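Local structure of putative O-acetylhomoserine (Thiol)-lyase (4OC9) at residues 65-68 and 69-73; 111-114 and 115-119; 408-411 and 412-415. The protein probably uses pyridoxal 5'-phosphate to transfer the aminocarboxypropyl group of O-acetylhomoserine onto a sulfur nucleophile. All blocks are in the same frame, centred on the assembly; numbering follows the deposited sequence.

The three contacts follow one another along the chain without interleaving, and each lies within a single helix or at its start. Contact 1 occupies the C-terminal part of helix 60-73, and contact 2 most of helix 110-119 in the beta-alpha-beta unit of strands 101-105 and 126-130; their centres are 27 Å apart, on opposite sides of the chain's centre. Both helices pack on strands of the seven-stranded mixed sheet. Contact 3 opens helix 411-422 after strand 401-405 of the five-stranded sheet, its centre 31 Å from that of contact 1 and 35 Å from that of contact 2. Contacts 2 and 3 reach different subunits, so they also join the chain to its tetramer.

Contact 1: 65-68 and 69-73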
loop_
_atom_site.group_PDB
_atom_site.type_symbol
_atom_site.label_atom_id
_atom_site.label_comp_id
_atom_site.label_asym_id
_atom_site.label_seq_id
_atom_site.Cartn_x
_atom_site.Cartn_y
_atom_site.Cartn_z
ATOM N N LEU D 65 -0.868 11.083 -12.599
ATOM C CA LEU D 65 -1.635 11.989 -11.749
ATOM C C LEU D 65 -1.423 13.437 -12.170
ATOM O O LEU D 65 -2.365 14.210 -12.326
ATOM C CB LEU D 65 -1.226 11.822 -10.288
ATOM C CG LEU D 65 -1.919 12.709 -9.250
ATOM C CD1 LEU D 65 -3.453 12.585 -9.259
ATOM C CD2 LEU D 65 -1.386 12.396 -7.875
ATOM N N GLY D 66 -0.165 13.799 -12.338
ATOM C CA GLY D 66 0.189 15.178 -12.720
ATOM C C GLY D 66 -0.451 15.609 -14.017
ATOM O O GLY D 66 -1.089 16.683 -14.087
ATOM N N GLN D 67 -0.330 14.769 -15.037
ATOM C CA GLN D 67 -0.871 15.106 -16.337
ATOM C C GLN D 67 -2.406 15.139 -16.326
ATOM O O GLN D 67 -3.016 16.021 -16.932
ATOM C CB GLN D 67 -0.314 14.168 -17.413
ATOM C CG GLN D 67 -0.618 14.658 -18.817
ATOM C CD GLN D 67 0.055 15.991 -19.097
ATOM O OE1 GLN D 67 1.289 16.142 -18.951
ATOM N NE2 GLN D 67 -0.734 16.953 -19.543
ATOM N N ARG D 68 -3.026 14.193 -15.657
ATOM C CA ARG D 68 -4.477 14.209 -15.588
ATOM C C ARG D 68 -4.965 15.440 -14.849
ATOM O O ARG D 68 -5.966 16.032 -15.250
ATOM C CB ARG D 68 -5.088 12.958 -14.967
ATOM C CG ARG D 68 -4.978 11.718 -15.840
ATOM C CD ARG D 68 -5.715 10.558 -15.209
ATOM N NE ARG D 68 -5.545 9.343 -16.000
ATOM C CZ ARG D 68 -5.954 8.145 -15.624
ATOM N NH1 ARG D 68 -6.514 7.973 -14.445
ATOM N NH2 ARG D 68 -5.745 7.096 -16.401
ATOM N N LEU D 69 -4.323 15.789 -13.744
ATOM C CA LEU D 69 -4.742 16.995 -13.011
ATOM C C LEU D 69 -4.626 18.211 -13.930
ATOM O O LEU D 69 -5.481 19.107 -13.890
ATOM C CB LEU D 69 -3.929 17.219 -11.746
ATOM C CG LEU D 69 -4.212 16.332 -10.540
ATOM C CD1 LEU D 69 -3.085 16.406 -9.536
ATOM C CD2 LEU D 69 -5.528 16.742 -9.928
ATOM N N ALA D 70 -3.580 18.235 -14.753
ATOM C CA ALA D 70 -3.401 19.330 -15.696
ATOM C C ALA D 70 -4.519 19.305 -16.751
ATOM O O ALA D 70 -5.031 20.342 -17.147
ATOM C CB ALA D 70 -2.043 19.246 -16.386
ATOM N N ASN D 71 -4.845 18.127 -17.217
ATOM C CA ASN D 71 -5.893 17.960 -18.214
ATOM C C ASN D 71 -7.247 18.403 -17.706
ATOM O O ASN D 71 -7.949 19.108 -18.413
ATOM C CB ASN D 71 -5.968 16.508 -18.710
ATOM C CG ASN D 71 -4.728 16.105 -19.462
ATOM O OD1 ASN D 71 -3.859 16.918 -19.694
ATOM N ND2 ASN D 71 -4.621 14.837 -19.807
ATOM N N VAL D 72 -7.606 18.023 -16.485
ATOM C CA VAL D 72 -8.915 18.444 -15.960
ATOM C C VAL D 72 -8.964 19.952 -15.741
ATOM O O VAL D 72 -10.011 20.530 -15.864
ATOM C CB VAL D 72 -9.411 17.673 -14.707
ATOM C CG1 VAL D 72 -9.518 16.205 -15.050
ATOM C CG2 VAL D 72 -8.492 17.856 -13.518
ATOM N N GLU D 73 -7.844 20.577 -15.392
ATOM C CA GLU D 73 -7.812 22.040 -15.187
ATOM C C GLU D 73 -7.707 22.816 -16.502
ATOM O O GLU D 73 -7.964 24.014 -16.523
ATOM C CB GLU D 73 -6.660 22.467 -14.277
ATOM C CG GLU D 73 -6.816 22.227 -12.781
ATOM C CD GLU D 73 -7.803 23.169 -12.093
ATOM O OE1 GLU D 73 -7.835 23.170 -10.835
ATOM O OE2 GLU D 73 -8.531 23.925 -12.773
#
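Q67 and N71, one helical turn apart, are joined by a bond between their side-chain amides as well as by the backbone. NE2 of Q67 donates to OD1 of N71 over 3.1 Å, and the N-H...O angle of 166° makes the bond nearly straight on the donor side. The acceptor lies almost in the amide plane of Q67, whereas NE2 stands tilted from the carbonyl plane of N71, because the two amide planes are turned 47° apart. The bend of the Q67 chain at chi2 (63°) folds its amide back along the helix toward N71. The same NE2 also has a weak hydrogen bond to the backbone oxygen of A76, so one amide nitrogen ties the helix to the chain beyond its end.

Beneath this bridge runs the i to i+4 ladder of an alpha-helix: N of N71 donates to O of Q67 at 2.8 Å, N of A70 donates to O of G66 at 3.0 Å, and the pairs L65-L69 and R68-V72 continue the pattern. These bonds belong to the C-terminal part of helix 60-73, which lies between the seven-stranded sheet and helix 276-309 and which no other subunit touches here.

On the apolar side, L65 and L69 lie side by side and point the same way, CD1 of L65 resting 3.8 Å from CD1 of L69. L65 continues onto L282 and L283 of helix 276-309, while L69 reaches A218 and I220 of strand 217-221. The R68 side chain touches L283 and L286, and its NE is hydrogen-bonded to the backbone oxygen of G13.

Contact 2: 111-114 and 115-119; sequences GTQT and LISHT
T114 meets H118 and T119 in an intrahelical contact of helix 110-119, the crossover helix between parallel strands 101-105 and 126-130, at the place where the alpha-helical pattern widens into a pi-type turn. The evidence is at O of T114, which accepts two backbone N-H groups: that of H118 at 2.9 Å, the i+4 partner, and that of T119 at 3.1 Å, the i+5 partner. They arrive from opposite faces of the carbonyl plane, and the bond from T119 is the straighter, with an N-H...O angle of 160° against 147° for H118.

One residue earlier, O of Q113 is also gripped twice, in this case by a single residue. S117 gives its backbone N at 2.8 Å and its hydroxyl OG at 2.9 Å, again from opposite faces. OG stands above the carbonyl plane and is not directed at a lone pair. Chi1 of 71° holds this hydroxyl between the backbone N and the carbonyl carbon of S117, folding it back over the preceding turn.

Regular i to i+4 bonds precede these, from L115 to G111 and from I116 to T112. The latter pair also touches through methyl groups, CG2 of T112 lying 3.8 Å from CD1 of I116, with the two side chains parallel. The hydroxyl of T114 turns elsewhere, to OE1 of Q386 and the backbone oxygen of G110.

T119 OG1 is hydrogen-bonded to OD2 of D269 of the second subunit, whose L270 packs on L115. Within the chain, T112 and I116 lie against helix 84-93 and F150 of strand 146-152, while I116 and S117 contact strand 101-105 at Y104.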
loop_
_atom_site.group_PDB
_atom_site.type_symbol
_atom_site.label_atom_id
_atom_site.label_comp_id
_atom_site.label_asym_id
_atom_site.label_seq_id
_atom_site.Cartn_x
_atom_site.Cartn_y
_atom_site.Cartn_z
ATOM N N GLY D 111 -2.374 27.840 7.547
ATOM C CA GLY D 111 -1.045 27.308 7.350
ATOM C C GLY D 111 -0.325 28.082 6.257
ATOM O O GLY D 111 0.840 28.454 6.413
ATOM N N THR D 112 -1.002 28.345 5.149
ATOM C CA THR D 112 -0.375 29.067 4.051
ATOM C C THR D 112 -0.039 30.495 4.498
ATOM O O THR D 112 0.929 31.116 4.023
ATOM C CB THR D 112 -1.304 29.153 2.838
ATOM O OG1 THR D 112 -1.790 27.848 2.511
ATOM C CG2 THR D 112 -0.586 29.737 1.641
ATOM N N GLN D 113 -0.849 31.029 5.392
ATOM C CA GLN D 113 -0.635 32.386 5.881
ATOM C C GLN D 113 0.635 32.445 6.703
ATOM O O GLN D 113 1.430 33.374 6.554
ATOM C CB GLN D 113 -1.884 32.863 6.640
ATOM C CG GLN D 113 -1.846 34.286 7.136
ATOM C CD GLN D 113 -3.218 34.730 7.589
ATOM O OE1 GLN D 113 -4.209 34.009 7.429
ATOM N NE2 GLN D 113 -3.295 35.939 8.132
ATOM N N THR D 114 0.814 31.455 7.561
ATOM C CA THR D 114 2.016 31.350 8.405
ATOM C C THR D 114 3.251 31.156 7.517
ATOM O O THR D 114 4.272 31.806 7.704
ATOM C CB THR D 114 1.897 30.203 9.394
ATOM O OG1 THR D 114 0.802 30.478 10.284
ATOM C CG2 THR D 114 3.131 30.075 10.194
ATOM N N LEU D 115 3.142 30.262 6.548
ATOM C CA LEU D 115 4.232 30.010 5.589
ATOM C C LEU D 115 4.709 31.265 4.919
ATOM O O LEU D 115 5.892 31.595 4.889
ATOM C CB LEU D 115 3.743 29.078 4.459
ATOM C CG LEU D 115 4.639 28.992 3.222
ATOM C CD1 LEU D 115 6.001 28.429 3.541
ATOM C CD2 LEU D 115 4.022 28.172 2.127
ATOM N N ILE D 116 3.760 31.985 4.368
ATOM C CA ILE D 116 4.068 33.216 3.659
ATOM C C ILE D 116 4.476 34.404 4.542
ATOM O O ILE D 116 5.510 35.009 4.284
ATOM C CB ILE D 116 2.890 33.639 2.735
ATOM C CG1 ILE D 116 2.590 32.522 1.716
ATOM C CG2 ILE D 116 3.211 34.926 1.993
ATOM C CD1 ILE D 116 1.461 32.813 0.749
ATOM N N SER D 117 3.696 34.719 5.580
ATOM C CA SER D 117 4.012 35.886 6.437
ATOM C C SER D 117 5.102 35.664 7.474
ATOM O O SER D 117 5.680 36.645 7.936
ATOM C CB SER D 117 2.762 36.443 7.151
ATOM O OG SER D 117 2.324 35.556 8.158
ATOM N N HIS D 118 5.394 34.423 7.851
ATOM C CA HIS D 118 6.455 34.203 8.841
ATOM C C HIS D 118 7.605 33.330 8.384
ATOM O O HIS D 118 8.750 33.768 8.355
ATOM C CB HIS D 118 5.913 33.645 10.168
ATOM C CG HIS D 118 4.920 34.542 10.837
ATOM N ND1 HIS D 118 5.281 35.706 11.484
ATOM C CD2 HIS D 118 3.581 34.417 11.015
ATOM C CE1 HIS D 118 4.202 36.282 11.991
ATOM N NE2 HIS D 118 3.161 35.513 11.731
ATOM N N THR D 119 7.305 32.093 8.025
ATOM C CA THR D 119 8.340 31.150 7.600
ATOM C C THR D 119 9.221 31.578 6.431
ATOM O O THR D 119 10.445 31.402 6.490
ATOM C CB THR D 119 7.738 29.804 7.327
ATOM O OG1 THR D 119 7.021 29.402 8.488
ATOM C CG2 THR D 119 8.832 28.795 7.012
#

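Contact 3: 408-411 and 412-415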
loop_
_atom_site.group_PDB
_atom_site.type_symbol
_atom_site.label_atom_id
_atom_site.label_comp_id
_atom_site.label_asym_id
_atom_site.label_seq_id
_atom_site.Cartn_x
_atom_site.Cartn_y
_atom_site.Cartn_z
ATOM N N LEU D 408 -20.421 13.103 2.728
ATOM C CA LEU D 408 -21.321 12.418 1.791
ATOM C C LEU D 408 -22.459 11.690 2.481
ATOM O O LEU D 408 -23.175 10.961 1.826
ATOM C CB LEU D 408 -20.536 11.418 0.951
ATOM C CG LEU D 408 -19.357 11.965 0.130
ATOM C CD1 LEU D 408 -18.667 10.809 -0.568
ATOM C CD2 LEU D 408 -19.819 12.994 -0.871
ATOM N N GLU D 409 -22.609 11.880 3.797
ATOM C CA GLU D 409 -23.685 11.218 4.526
ATOM C C GLU D 409 -25.072 11.732 4.066
ATOM O O GLU D 409 -25.181 12.689 3.291
ATOM C CB GLU D 409 -23.646 11.443 6.047
ATOM C CG GLU D 409 -22.387 11.100 6.829
ATOM C CD GLU D 409 -21.297 12.168 6.811
ATOM O OE1 GLU D 409 -21.358 13.163 6.069
ATOM O OE2 GLU D 409 -20.363 12.033 7.622
ATOM N N ASN D 410 -26.128 11.089 4.546
ATOM C CA ASN D 410 -27.486 11.516 4.213
ATOM C C ASN D 410 -27.757 12.879 4.891
ATOM O O ASN D 410 -27.510 13.035 6.070
ATOM C CB ASN D 410 -28.483 10.450 4.633
ATOM C CG ASN D 410 -29.903 10.885 4.421
ATOM O OD1 ASN D 410 -30.384 11.786 5.094
ATOM N ND2 ASN D 410 -30.617 10.166 3.580
ATOM N N SER D 411 -28.224 13.854 4.116
ATOM C CA SER D 411 -28.476 15.202 4.628
ATOM C C SER D 411 -29.423 15.278 5.829
ATOM O O SER D 411 -29.222 16.093 6.712
ATOM C CB SER D 411 -28.926 16.139 3.495
ATOM O OG SER D 411 -30.112 15.669 2.834
ATOM N N ASP D 412 -30.457 14.463 5.854
ATOM C CA ASP D 412 -31.375 14.488 6.983
ATOM C C ASP D 412 -30.635 14.076 8.235
ATOM O O ASP D 412 -30.848 14.664 9.300
ATOM C CB ASP D 412 -32.598 13.618 6.748
ATOM C CG ASP D 412 -33.518 14.183 5.691
ATOM O OD1 ASP D 412 -33.491 15.417 5.443
ATOM O OD2 ASP D 412 -34.301 13.404 5.115
ATOM N N ASP D 413 -29.785 13.052 8.120
ATOM C CA ASP D 413 -28.980 12.585 9.265
ATOM C C ASP D 413 -28.021 13.676 9.734
ATOM O O ASP D 413 -27.862 13.900 10.930
ATOM C CB ASP D 413 -28.164 11.364 8.893
ATOM C CG ASP D 413 -28.995 10.156 8.666
ATOM O OD1 ASP D 413 -30.147 10.119 9.130
ATOM O OD2 ASP D 413 -28.497 9.205 8.037
ATOM N N LEU D 414 -27.413 14.375 8.785
ATOM C CA LEU D 414 -26.500 15.450 9.129
ATOM C C LEU D 414 -27.216 16.607 9.826
ATOM O O LEU D 414 -26.737 17.143 10.827
ATOM C CB LEU D 414 -25.763 15.963 7.884
ATOM C CG LEU D 414 -24.832 14.963 7.218
ATOM C CD1 LEU D 414 -24.178 15.639 6.029
ATOM C CD2 LEU D 414 -23.767 14.475 8.198
ATOM N N ILE D 415 -28.358 16.999 9.260
ATOM C CA ILE D 415 -29.158 18.101 9.804
ATOM C C ILE D 415 -29.598 17.740 11.199
ATOM O O ILE D 415 -29.465 18.531 12.108
ATOM C CB ILE D 415 -30.333 18.399 8.890
ATOM C CG1 ILE D 415 -29.818 19.107 7.633
ATOM C CG2 ILE D 415 -31.305 19.323 9.591
ATOM C CD1 ILE D 415 -30.856 19.340 6.560
HETATM O O HOH W 1 -31.989 17.060 3.786
#
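N410 is the N-cap residue of helix 411-422 and accepts from D412 and D413 with its side-chain oxygen. OD1 of N410 lies 2.8 Å from N of D412 and 3.3 Å from N of D413; both hydrogen bonds are weak, the first bent to 128° at the hydrogen, the second straighter but long. A chi1 of 175° sets the amide carbon of N410 beside its own carbonyl carbon, which carries OD1 over the first turn. The backbone supplies firmer bonds: N of L414 reaches O of N410 at 3.0 Å, in the carbonyl plane, and N of I415 reaches O of S411 at 2.8 Å.

A water donates to OD1 of the exposed D412 at 2.8 Å; its link to OG of S411 is so short as to be doubtful. On the buried side E409 crosses L414 at about a right angle. CB of E409 lies 3.7 Å from CD2 of L414, and the bend at chi2 (82°) brings OE1 of E409 to 3.5 Å from the same methyl, so aliphatic and carboxylate atoms share one apolar partner.

The next shell fixes the cap and the acids. OE1 of E409 is hydrogen-bonded to OG of S374. From the third subunit, H12 NE2 bonds to OE2 of E409, T8 OG1 to N of N410 and OD2 of D413, and N5 N to that same OD2.

The helix dipole would probably favour charged D412 and D413 in the first turn, whereas S374 and H12 of the third subunit probably stabilise E409; H12, T8 and N5 carry this polar cap across the subunit boundary.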